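Carboxylic ester hydrolase (PDB 7K4O) hydrolyses the ester bonds of tannins as a fungal tannase, probably by a serine-hydrolase mechanism on an alpha/beta-hydrolase fold. Local coordinates at residues A[309-314]-A[318-323]; A[378-383]-A[546-551]; A[64-69]-A[155-160]; A[21-24]-A[28-31]. All coordinates share one frame; numbering follows the deposited sequence. Where two conformers were deposited one is given.

The four contacts form two touching pairs well apart in the chain (interactions 1 and 4 lie on opposite sides of its centre). Interactions 1 and 2, with centres 10 Å apart, join the loop after helix 300-310, helix 376-390 and the C-terminal tail; Arg320 and Ala548 bind each other through their backbones. Interactions 3 and 4, with centres 9 Å apart, lie on neighbouring strands 50-66 and 28-47 at one end of the main sheet. Chemistry follows place. Interaction 3 is wholly buried and rests on one carboxylate gripped by two side-chain donors. Interactions 1 and 4 are partly buried and depend on backbone atoms as well as side chains, while interaction 2 is small and largely water-mediated.

Interaction 1. Residues A[309-314]-A[318-323]; sequences IINGLH and GRRVYF
The carbonyl oxygen of Leu313 answers two consecutive backbone donors of residues 318-323. Val321 N reaches Leu313 O at 2.9 Å with an N-H...O angle of 160°, whereas Tyr322 N meets the same oxygen at 3.3 Å, a weak bond. Arg320 NH1 stands among several acceptors. The well-directed bond of Arg320 NH1 goes to Tyr322 O at 2.9 Å, close to the guanidinium plane; its bond to Asn311 O is strongly bent and weak, and a water accepts from it while donating to Ile310 O. A bend at chi3 (-81°) folds the end of Arg320 back towards these carbonyls.

His314 and Arg320 form a single isolated beta bridge, which draws together the two arms of a short loop just after helix 300-310. This loop lies in the long chain excursion between sheet strands 205-209 and 410-416, consistent with the lid region of tannase-family esterases. The turn away from the helix begins at Gly312, whose phi is positive.

Both imidazole nitrogens of His314 have partners: ND1 donates to Gly312 O at 2.8 Å, near the ring plane, and NE2 lies 2.6 Å from a water that also accepts a weak bond from Arg320 NE. Arg320 CA makes a CH-pi contact over one ring face, 4.0 Å from the centroid of His314. In turn His314 CE1 sits 3.6 Å above the centre of the Arg320 guanidinium, and the planes are 62° apart, too steep for a parallel stack. Leu313 CD2 packs on Val321 CB at 3.7 Å, and Met383 of helix 376-390 touches both side chains.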
# COMPACT_ATOMS: atom_id res chain seq x y z
N ILE A 309 0.27 6.08 22.08
CA ILE A 309 -0.04 5.72 20.66
C ILE A 309 1.27 5.41 19.97
O ILE A 309 1.44 4.32 19.39
CB ILE A 309 -0.82 6.82 19.96
CG1 ILE A 309 -2.23 6.93 20.54
CG2 ILE A 309 -0.86 6.57 18.45
CD1 ILE A 309 -3.00 8.15 20.11
N ILE A 310 2.22 6.33 20.03
CA ILE A 310 3.53 6.12 19.36
C ILE A 310 4.20 4.85 19.84
O ILE A 310 4.86 4.18 19.03
CB ILE A 310 4.40 7.39 19.47
CG1 ILE A 310 3.74 8.47 18.61
CG2 ILE A 310 5.85 7.14 19.08
CD1 ILE A 310 4.32 9.84 18.77
N ASN A 311 4.08 4.49 21.12
CA ASN A 311 4.77 3.32 21.69
C ASN A 311 4.17 1.98 21.20
O ASN A 311 4.81 0.98 21.42
CB ASN A 311 4.67 3.35 23.22
CG ASN A 311 5.64 2.42 23.89
OD1 ASN A 311 6.85 2.48 23.66
ND2 ASN A 311 5.13 1.55 24.74
N GLY A 312 2.99 2.01 20.61
CA GLY A 312 2.38 0.80 20.00
C GLY A 312 1.64 -0.05 21.03
O GLY A 312 1.91 0.04 22.24
N LEU A 313 0.77 -0.91 20.54
CA LEU A 313 -0.07 -1.79 21.40
C LEU A 313 0.81 -2.69 22.25
O LEU A 313 1.62 -3.49 21.72
CB LEU A 313 -1.03 -2.58 20.54
CG LEU A 313 -1.84 -3.63 21.30
CD1 LEU A 313 -2.77 -2.98 22.30
CD2 LEU A 313 -2.64 -4.46 20.31
N HIS A 314 0.61 -2.60 23.57
CA HIS A 314 1.17 -3.55 24.56
C HIS A 314 -0.02 -4.13 25.35
O HIS A 314 -1.04 -3.46 25.42
CB HIS A 314 2.18 -2.88 25.50
CG HIS A 314 3.47 -2.47 24.87
ND1 HIS A 314 3.51 -1.48 23.91
CD2 HIS A 314 4.74 -2.89 25.06
CE1 HIS A 314 4.78 -1.31 23.55
NE2 HIS A 314 5.57 -2.13 24.24
N GLY A 318 2.27 -5.63 29.81
CA GLY A 318 3.38 -4.82 29.27
C GLY A 318 4.13 -5.48 28.10
O GLY A 318 5.17 -4.94 27.69
N ARG A 319 3.64 -6.57 27.53
CA ARG A 319 4.34 -7.25 26.41
C ARG A 319 3.88 -6.60 25.10
O ARG A 319 2.69 -6.30 24.95
CB ARG A 319 4.04 -8.75 26.41
CG ARG A 319 4.57 -9.49 27.64
CD ARG A 319 4.07 -10.94 27.63
NE ARG A 319 2.60 -10.96 27.77
CZ ARG A 319 1.87 -11.94 28.34
NH1 ARG A 319 2.44 -13.05 28.79
NH2 ARG A 319 0.56 -11.81 28.46
N ARG A 320 4.82 -6.44 24.17
CA ARG A 320 4.51 -5.74 22.90
C ARG A 320 3.74 -6.67 21.96
O ARG A 320 4.24 -7.78 21.68
CB ARG A 320 5.78 -5.27 22.20
CG ARG A 320 5.45 -4.44 20.96
CD ARG A 320 6.68 -3.90 20.26
NE ARG A 320 7.22 -2.69 20.86
CZ ARG A 320 6.84 -1.47 20.61
NH1 ARG A 320 5.81 -1.22 19.82
NH2 ARG A 320 7.50 -0.46 21.19
N VAL A 321 2.63 -6.18 21.46
CA VAL A 321 1.78 -6.88 20.46
C VAL A 321 2.10 -6.39 19.05
O VAL A 321 2.16 -7.24 18.13
CB VAL A 321 0.30 -6.70 20.77
CG1 VAL A 321 -0.52 -7.61 19.88
CG2 VAL A 321 -0.01 -6.94 22.26
N TYR A 322 2.22 -5.08 18.86
CA TYR A 322 2.51 -4.53 17.52
C TYR A 322 3.24 -3.20 17.71
O TYR A 322 3.67 -2.87 18.81
CB TYR A 322 1.22 -4.46 16.68
CG TYR A 322 1.44 -4.49 15.17
CD1 TYR A 322 2.32 -5.39 14.61
CD2 TYR A 322 0.79 -3.59 14.34
CE1 TYR A 322 2.57 -5.38 13.23
CE2 TYR A 322 0.98 -3.62 12.95
CZ TYR A 322 1.86 -4.54 12.42
OH TYR A 322 2.10 -4.50 11.05
N PHE A 323 3.35 -2.44 16.64
CA PHE A 323 3.98 -1.11 16.58
C PHE A 323 3.03 -0.20 15.87
O PHE A 323 2.04 -0.63 15.25
CB PHE A 323 5.39 -1.19 15.97
CG PHE A 323 5.48 -2.12 14.79
CD1 PHE A 323 4.94 -1.73 13.58
CD2 PHE A 323 6.05 -3.36 14.90
CE1 PHE A 323 4.94 -2.61 12.51
CE2 PHE A 323 6.12 -4.21 13.81
CZ PHE A 323 5.54 -3.83 12.64
O HOH W 1 5.23 1.47 18.16
O HOH W 2 -0.03 -0.35 17.72
O HOH W 3 8.14 -2.23 23.98

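Interaction 2. Residues A[378-383]-A[546-551]; sequences TLKDWM and LDAVPM
Lys380 is the residue of helix 376-390 that reaches the C-terminal tail, and Ala548 is what it meets. The polar part of the contact runs through a water: Lys380 NZ donates to it at 2.6 Å, and the water donates to Ala548 O at 2.8 Å. The direct separation of Lys380 NZ and Ala548 O is 3.2 Å, and Lys380 CE makes a close C...O approach to Ala548 O, also at 3.2 Å. Two conformers of Lys380 were deposited, so the details at its ammonium end are certain only for the one described. In it CG is anti to the backbone N (chi1 170°) and the chain is extended from there on, which carries the ammonium away from the helix towards the tail.

The receiving carbonyl belongs to a type I beta turn from Leu546 to Val549, closed by Val549 N to Leu546 O at 3.1 Å. The turn comes after helix 536-541, so the contact brings a part of the chain near its C-terminus up against a helix of the segment inserted between strands 205-209 and 410-416. Ala548 is also tied by backbone hydrogen bonding to Arg320.

Nonpolar contact is slight: the methyl carbon Ala548 CB lies 4.1 Å from Lys380 CE.

The charge interaction lies outside the two segments: Lys380 NZ forms a salt bridge with Asp315, whose carboxylate is also bridged by Arg319, so two cationic side chains gather round one anion.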
# COMPACT_ATOMS: atom_id res chain seq x y z
N THR A 378 -8.23 -7.14 24.31
CA THR A 378 -9.25 -7.46 23.27
C THR A 378 -8.55 -7.29 21.90
O THR A 378 -8.74 -8.17 21.02
CB THR A 378 -10.46 -6.53 23.31
OG1 THR A 378 -10.96 -6.47 24.65
CG2 THR A 378 -11.60 -6.93 22.39
N LEU A 379 -7.81 -6.21 21.74
CA LEU A 379 -7.09 -5.93 20.45
C LEU A 379 -6.06 -7.04 20.21
O LEU A 379 -5.96 -7.57 19.06
CB LEU A 379 -6.43 -4.55 20.47
CG LEU A 379 -7.35 -3.36 20.65
CD1 LEU A 379 -6.58 -2.08 20.54
CD2 LEU A 379 -8.50 -3.34 19.66
N LYS A 380 -5.29 -7.43 21.22
CA LYS A 380 -4.32 -8.53 21.09
C LYS A 380 -5.04 -9.80 20.63
O LYS A 380 -4.57 -10.47 19.72
CB LYS A 380 -3.61 -8.77 22.42
CG LYS A 380 -2.77 -10.03 22.46
CD LYS A 380 -2.26 -10.34 23.85
CE LYS A 380 -1.44 -11.61 23.90
NZ LYS A 380 -0.80 -11.78 25.23
N ASP A 381 -6.15 -10.12 21.25
CA ASP A 381 -6.86 -11.39 20.94
C ASP A 381 -7.33 -11.37 19.47
O ASP A 381 -7.25 -12.41 18.82
CB ASP A 381 -8.07 -11.60 21.87
CG ASP A 381 -7.66 -11.90 23.32
OD1 ASP A 381 -6.50 -12.25 23.55
OD2 ASP A 381 -8.54 -11.75 24.21
N TRP A 382 -7.81 -10.23 19.00
CA TRP A 382 -8.23 -10.07 17.57
C TRP A 382 -7.01 -10.24 16.66
O TRP A 382 -7.14 -10.94 15.61
CB TRP A 382 -8.92 -8.74 17.39
CG TRP A 382 -10.37 -8.73 17.79
CD1 TRP A 382 -11.28 -9.73 17.70
CD2 TRP A 382 -11.07 -7.58 18.29
NE1 TRP A 382 -12.50 -9.27 18.12
CE2 TRP A 382 -12.41 -7.96 18.46
CE3 TRP A 382 -10.71 -6.25 18.50
CZ2 TRP A 382 -13.38 -7.06 18.89
CZ3 TRP A 382 -11.68 -5.35 18.90
CH2 TRP A 382 -12.99 -5.76 19.10
N MET A 383 -5.87 -9.71 17.03
CA MET A 383 -4.70 -9.83 16.12
C MET A 383 -4.30 -11.30 16.01
O MET A 383 -3.98 -11.80 14.90
CB MET A 383 -3.53 -8.96 16.58
CG MET A 383 -3.90 -7.49 16.54
SD MET A 383 -2.51 -6.47 16.99
CE MET A 383 -3.23 -4.85 16.79
N LEU A 546 7.88 -8.78 19.21
CA LEU A 546 6.44 -8.87 19.55
C LEU A 546 6.26 -9.99 20.57
O LEU A 546 5.71 -11.08 20.26
CB LEU A 546 5.61 -9.11 18.27
CG LEU A 546 5.86 -8.06 17.18
CD1 LEU A 546 4.86 -8.22 16.04
CD2 LEU A 546 5.75 -6.65 17.71
N ASP A 547 6.78 -9.77 21.78
CA ASP A 547 6.85 -10.85 22.79
C ASP A 547 5.47 -11.15 23.41
O ASP A 547 5.39 -12.17 24.11
CB ASP A 547 7.88 -10.48 23.86
CG ASP A 547 7.51 -9.26 24.66
OD1 ASP A 547 7.10 -8.24 24.10
OD2 ASP A 547 7.70 -9.32 25.89
N ALA A 548 4.42 -10.41 23.13
CA ALA A 548 3.04 -10.77 23.51
C ALA A 548 2.50 -11.94 22.67
O ALA A 548 1.46 -12.50 23.04
CB ALA A 548 2.13 -9.60 23.42
N VAL A 549 3.09 -12.19 21.52
CA VAL A 549 2.52 -13.12 20.52
C VAL A 549 3.38 -14.36 20.45
O VAL A 549 4.55 -14.28 20.10
CB VAL A 549 2.38 -12.45 19.14
CG1 VAL A 549 1.81 -13.48 18.17
CG2 VAL A 549 1.52 -11.21 19.22
N PRO A 550 2.89 -15.56 20.88
CA PRO A 550 3.76 -16.74 20.87
C PRO A 550 4.22 -17.16 19.46
O PRO A 550 5.30 -17.63 19.31
CB PRO A 550 2.90 -17.81 21.57
CG PRO A 550 1.96 -17.02 22.42
CD PRO A 550 1.63 -15.77 21.63
N MET A 551 3.35 -16.98 18.48
CA MET A 551 3.67 -17.36 17.07
C MET A 551 4.66 -16.32 16.54
O MET A 551 4.50 -15.13 16.79
CB MET A 551 2.41 -17.29 16.21
CG MET A 551 1.34 -18.34 16.48
SD MET A 551 1.93 -19.99 16.20
CE MET A 551 1.97 -20.12 14.39
O HOH W 4 0.95 -13.69 25.49

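Interaction 3. Residues A[64-69]-A[155-160]; sequences YSHDGI and HRELSL
Glu157 reaches both aromatic rings at their edges. Its OE1 lies in the plane of the Tyr64 ring and its OE2 in the plane of the His66 ring, while Tyr64 is packed by Val74 and Leu76 of strand 74-81 and by Ile28 and Ile30 of strand 28-47. The Glu157 carboxylate is turned 77° from the Tyr64 ring and 43° from that of His66.

Tyr64 OH donates to Glu157 OE1 at 2.6 Å from the anti side, and His66 NE2 donates to Glu157 OE2 at 2.7 Å from the syn side. With chi1 at 70°, CG of Tyr64 lies between the backbone N and the carbonyl carbon, a rotamer that aims the ring at the helix and brings Tyr64 OH within 3.2 Å of Glu157 CB. Glu157, extended beyond CG, projects from helix 144-169 onto strand 50-66, joining a helix to the outer part of the main sheet.

All three residues are buried, and each carboxylate oxygen of Glu157 has a side-chain donor directed at it. Since His66 ND1 is bonded to Asp72 as well, the imidazole lies between two acidic groups, an environment that would probably favour its protonated form.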
# COMPACT_ATOMS: atom_id res chain seq x y z
N TYR A 64 -16.19 -12.88 -17.59
CA TYR A 64 -16.01 -14.33 -17.48
C TYR A 64 -16.74 -14.82 -16.22
O TYR A 64 -17.17 -14.01 -15.41
CB TYR A 64 -14.55 -14.74 -17.51
CG TYR A 64 -13.71 -14.37 -16.31
CD1 TYR A 64 -13.61 -15.22 -15.22
CD2 TYR A 64 -12.97 -13.22 -16.28
CE1 TYR A 64 -12.78 -14.92 -14.15
CE2 TYR A 64 -12.15 -12.88 -15.22
CZ TYR A 64 -12.04 -13.74 -14.14
OH TYR A 64 -11.21 -13.42 -13.11
N SER A 65 -16.84 -16.13 -16.08
CA SER A 65 -17.50 -16.72 -14.91
C SER A 65 -16.77 -17.97 -14.45
O SER A 65 -16.07 -18.61 -15.24
CB SER A 65 -18.94 -16.99 -15.19
OG SER A 65 -19.10 -17.90 -16.24
N HIS A 66 -16.93 -18.30 -13.16
CA HIS A 66 -16.40 -19.53 -12.56
C HIS A 66 -17.46 -20.61 -12.73
O HIS A 66 -18.58 -20.44 -12.20
CB HIS A 66 -16.08 -19.34 -11.09
CG HIS A 66 -14.95 -18.40 -10.85
ND1 HIS A 66 -15.15 -17.06 -10.78
CD2 HIS A 66 -13.63 -18.61 -10.67
CE1 HIS A 66 -13.95 -16.47 -10.56
NE2 HIS A 66 -13.02 -17.40 -10.52
N ASP A 67 -17.08 -21.68 -13.36
CA ASP A 67 -17.96 -22.86 -13.56
C ASP A 67 -18.48 -23.31 -12.19
O ASP A 67 -17.72 -23.45 -11.27
CB ASP A 67 -17.23 -23.97 -14.27
CG ASP A 67 -16.73 -23.60 -15.66
OD1 ASP A 67 -17.17 -22.52 -16.17
OD2 ASP A 67 -15.85 -24.35 -16.18
N GLY A 68 -19.78 -23.55 -12.11
CA GLY A 68 -20.37 -24.17 -10.89
C GLY A 68 -20.83 -23.13 -9.89
O GLY A 68 -21.47 -23.54 -8.89
N ILE A 69 -20.48 -21.84 -10.05
CA ILE A 69 -20.91 -20.77 -9.10
C ILE A 69 -22.11 -20.05 -9.71
O ILE A 69 -21.98 -19.25 -10.65
CB ILE A 69 -19.79 -19.81 -8.69
CG1 ILE A 69 -18.54 -20.55 -8.23
CG2 ILE A 69 -20.32 -18.82 -7.69
CD1 ILE A 69 -17.40 -19.68 -7.72
N HIS A 155 -6.56 -11.59 -8.97
CA HIS A 155 -5.33 -11.08 -9.63
C HIS A 155 -4.61 -12.18 -10.41
O HIS A 155 -4.07 -11.92 -11.51
CB HIS A 155 -4.40 -10.42 -8.64
CG HIS A 155 -4.69 -8.98 -8.47
ND1 HIS A 155 -4.47 -8.06 -9.53
CD2 HIS A 155 -5.25 -8.30 -7.45
CE1 HIS A 155 -4.89 -6.88 -9.11
NE2 HIS A 155 -5.34 -6.98 -7.84
N ARG A 156 -4.64 -13.40 -9.92
CA ARG A 156 -4.09 -14.55 -10.66
C ARG A 156 -4.81 -14.69 -12.01
O ARG A 156 -4.14 -14.86 -13.06
CB ARG A 156 -4.21 -15.80 -9.79
CG ARG A 156 -3.74 -17.07 -10.45
CD ARG A 156 -2.36 -16.94 -10.94
NE ARG A 156 -1.88 -18.29 -11.31
CZ ARG A 156 -0.71 -18.49 -11.93
NH1 ARG A 156 0.11 -17.48 -12.18
NH2 ARG A 156 -0.34 -19.71 -12.23
N GLU A 157 -6.15 -14.66 -11.98
CA GLU A 157 -6.98 -14.81 -13.19
C GLU A 157 -6.72 -13.64 -14.16
O GLU A 157 -6.60 -13.89 -15.38
CB GLU A 157 -8.44 -14.93 -12.79
CG GLU A 157 -8.77 -16.24 -12.09
CD GLU A 157 -10.11 -16.33 -11.37
OE1 GLU A 157 -10.90 -15.35 -11.42
OE2 GLU A 157 -10.35 -17.41 -10.76
N LEU A 158 -6.69 -12.42 -13.64
CA LEU A 158 -6.42 -11.23 -14.46
C LEU A 158 -5.08 -11.40 -15.20
O LEU A 158 -5.02 -11.13 -16.41
CB LEU A 158 -6.45 -9.96 -13.62
CG LEU A 158 -5.90 -8.67 -14.27
CD1 LEU A 158 -6.61 -8.31 -15.56
CD2 LEU A 158 -5.90 -7.54 -13.27
N SER A 159 -4.03 -11.78 -14.49
CA SER A 159 -2.72 -11.92 -15.16
C SER A 159 -2.79 -13.03 -16.20
O SER A 159 -2.28 -12.82 -17.35
CB SER A 159 -1.63 -12.16 -14.17
OG SER A 159 -1.43 -11.02 -13.37
N LEU A 160 -3.34 -14.19 -15.87
CA LEU A 160 -3.35 -15.31 -16.85
C LEU A 160 -4.13 -14.89 -18.09
O LEU A 160 -3.65 -15.11 -19.21
CB LEU A 160 -3.96 -16.55 -16.22
CG LEU A 160 -3.07 -17.23 -15.19
CD1 LEU A 160 -3.86 -18.27 -14.39
CD2 LEU A 160 -1.90 -17.90 -15.88

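Interaction 4. Residues A[21-24]-A[28-31]; sequences PSEF and ITID
This is a turn-to-strand contact at the margin of the main sheet: Ser22 and Glu23, in the loop after helix 12-18, bind Ile28 and Ile30 at the start of strand 28-47. Two hydrogen bonds carry it. Glu23 N donates to Ile28 O at 2.9 Å, and the C=O...N angle of 175° puts the donor almost straight ahead of the carbonyl. Ile30 N donates to Ser22 OG at 2.8 Å with an N-H...O angle of 153°. Ser22 OG stands beside its own backbone N (chi1 -64°), which points the hydroxyl at Ile30 N, so a side-chain oxygen, not a backbone carbonyl, accepts from this strand N-H. Ile30 O is also near that hydroxyl, but the angle is too poor for a bond.

Residues 21-24 form a type II beta turn, closed by Phe24 N to Pro21 O at 3.1 Å, with Glu23 at the third position in the positive-phi conformation that such a turn requires. Strand 28-47 is outermost in the sheet within this chain. Thr29 and Asp31 pair by backbone with strand 50-66, while Ile28 O and Ile30 N serve the turn along the other edge.

Side chains add lesser contacts. Phe24 CE1 approaches Ile30 CD1 at 4.3 Å, obliquely to the ring. Glu23 is bent at chi2, which swings its carboxylate back so that OE2 comes to 3.4 Å from Thr29 OG1. The firmer partners of these groups are elsewhere: Glu23 OE1 accepts from Gly27 N, and Thr29 OG1 is hydrogen-bonded to Asp67. The carboxylates of Glu23 and Asp67 also lie close together, which may raise the proton affinity of one of them.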
# COMPACT_ATOMS: atom_id res chain seq x y z
N PRO A 21 -9.34 -19.16 -25.18
CA PRO A 21 -10.58 -19.91 -25.13
C PRO A 21 -11.07 -20.19 -23.70
O PRO A 21 -10.27 -20.30 -22.78
CB PRO A 21 -10.21 -21.25 -25.79
CG PRO A 21 -8.71 -21.39 -25.62
CD PRO A 21 -8.17 -19.98 -25.54
N SER A 22 -12.38 -20.38 -23.55
CA SER A 22 -12.94 -20.96 -22.31
C SER A 22 -12.21 -22.28 -21.97
O SER A 22 -11.75 -23.05 -22.87
CB SER A 22 -14.44 -21.10 -22.40
OG SER A 22 -15.07 -19.85 -22.51
N GLU A 23 -12.02 -22.52 -20.68
CA GLU A 23 -11.30 -23.66 -20.08
C GLU A 23 -9.80 -23.61 -20.34
O GLU A 23 -9.11 -24.56 -19.92
CB GLU A 23 -11.94 -25.01 -20.42
CG GLU A 23 -13.42 -24.98 -20.21
CD GLU A 23 -13.87 -24.75 -18.76
OE1 GLU A 23 -13.07 -25.07 -17.83
OE2 GLU A 23 -15.02 -24.31 -18.56
N PHE A 24 -9.27 -22.48 -20.80
CA PHE A 24 -7.79 -22.37 -20.86
C PHE A 24 -7.27 -22.41 -19.40
O PHE A 24 -6.17 -22.83 -19.16
CB PHE A 24 -7.35 -21.20 -21.73
CG PHE A 24 -6.96 -19.99 -20.96
CD1 PHE A 24 -7.92 -19.18 -20.40
CD2 PHE A 24 -5.63 -19.67 -20.77
CE1 PHE A 24 -7.56 -18.07 -19.67
CE2 PHE A 24 -5.28 -18.55 -20.05
CZ PHE A 24 -6.24 -17.75 -19.50
N ILE A 28 -12.93 -21.81 -15.74
CA ILE A 28 -13.21 -20.44 -16.23
C ILE A 28 -13.88 -20.49 -17.62
O ILE A 28 -13.29 -21.02 -18.54
CB ILE A 28 -11.93 -19.58 -16.31
CG1 ILE A 28 -11.24 -19.43 -14.95
CG2 ILE A 28 -12.25 -18.22 -16.91
CD1 ILE A 28 -12.10 -18.77 -13.97
N THR A 29 -15.05 -19.90 -17.72
CA THR A 29 -15.77 -19.69 -19.01
C THR A 29 -15.72 -18.22 -19.35
O THR A 29 -16.21 -17.37 -18.58
CB THR A 29 -17.19 -20.26 -18.93
OG1 THR A 29 -17.11 -21.67 -18.74
CG2 THR A 29 -17.94 -19.98 -20.23
N ILE A 30 -15.20 -17.91 -20.55
CA ILE A 30 -15.10 -16.51 -20.99
C ILE A 30 -16.28 -16.20 -21.93
O ILE A 30 -16.52 -17.02 -22.80
CB ILE A 30 -13.75 -16.25 -21.66
CG1 ILE A 30 -12.65 -16.36 -20.59
CG2 ILE A 30 -13.75 -14.87 -22.31
CD1 ILE A 30 -11.29 -16.35 -21.10
N ASP A 31 -16.97 -15.10 -21.69
CA ASP A 31 -18.16 -14.70 -22.51
C ASP A 31 -17.68 -13.82 -23.69
O ASP A 31 -17.55 -12.61 -23.51
CB ASP A 31 -19.18 -13.95 -21.68
CG ASP A 31 -20.45 -13.61 -22.45
OD1 ASP A 31 -20.52 -13.98 -23.62
OD2 ASP A 31 -21.34 -13.03 -21.84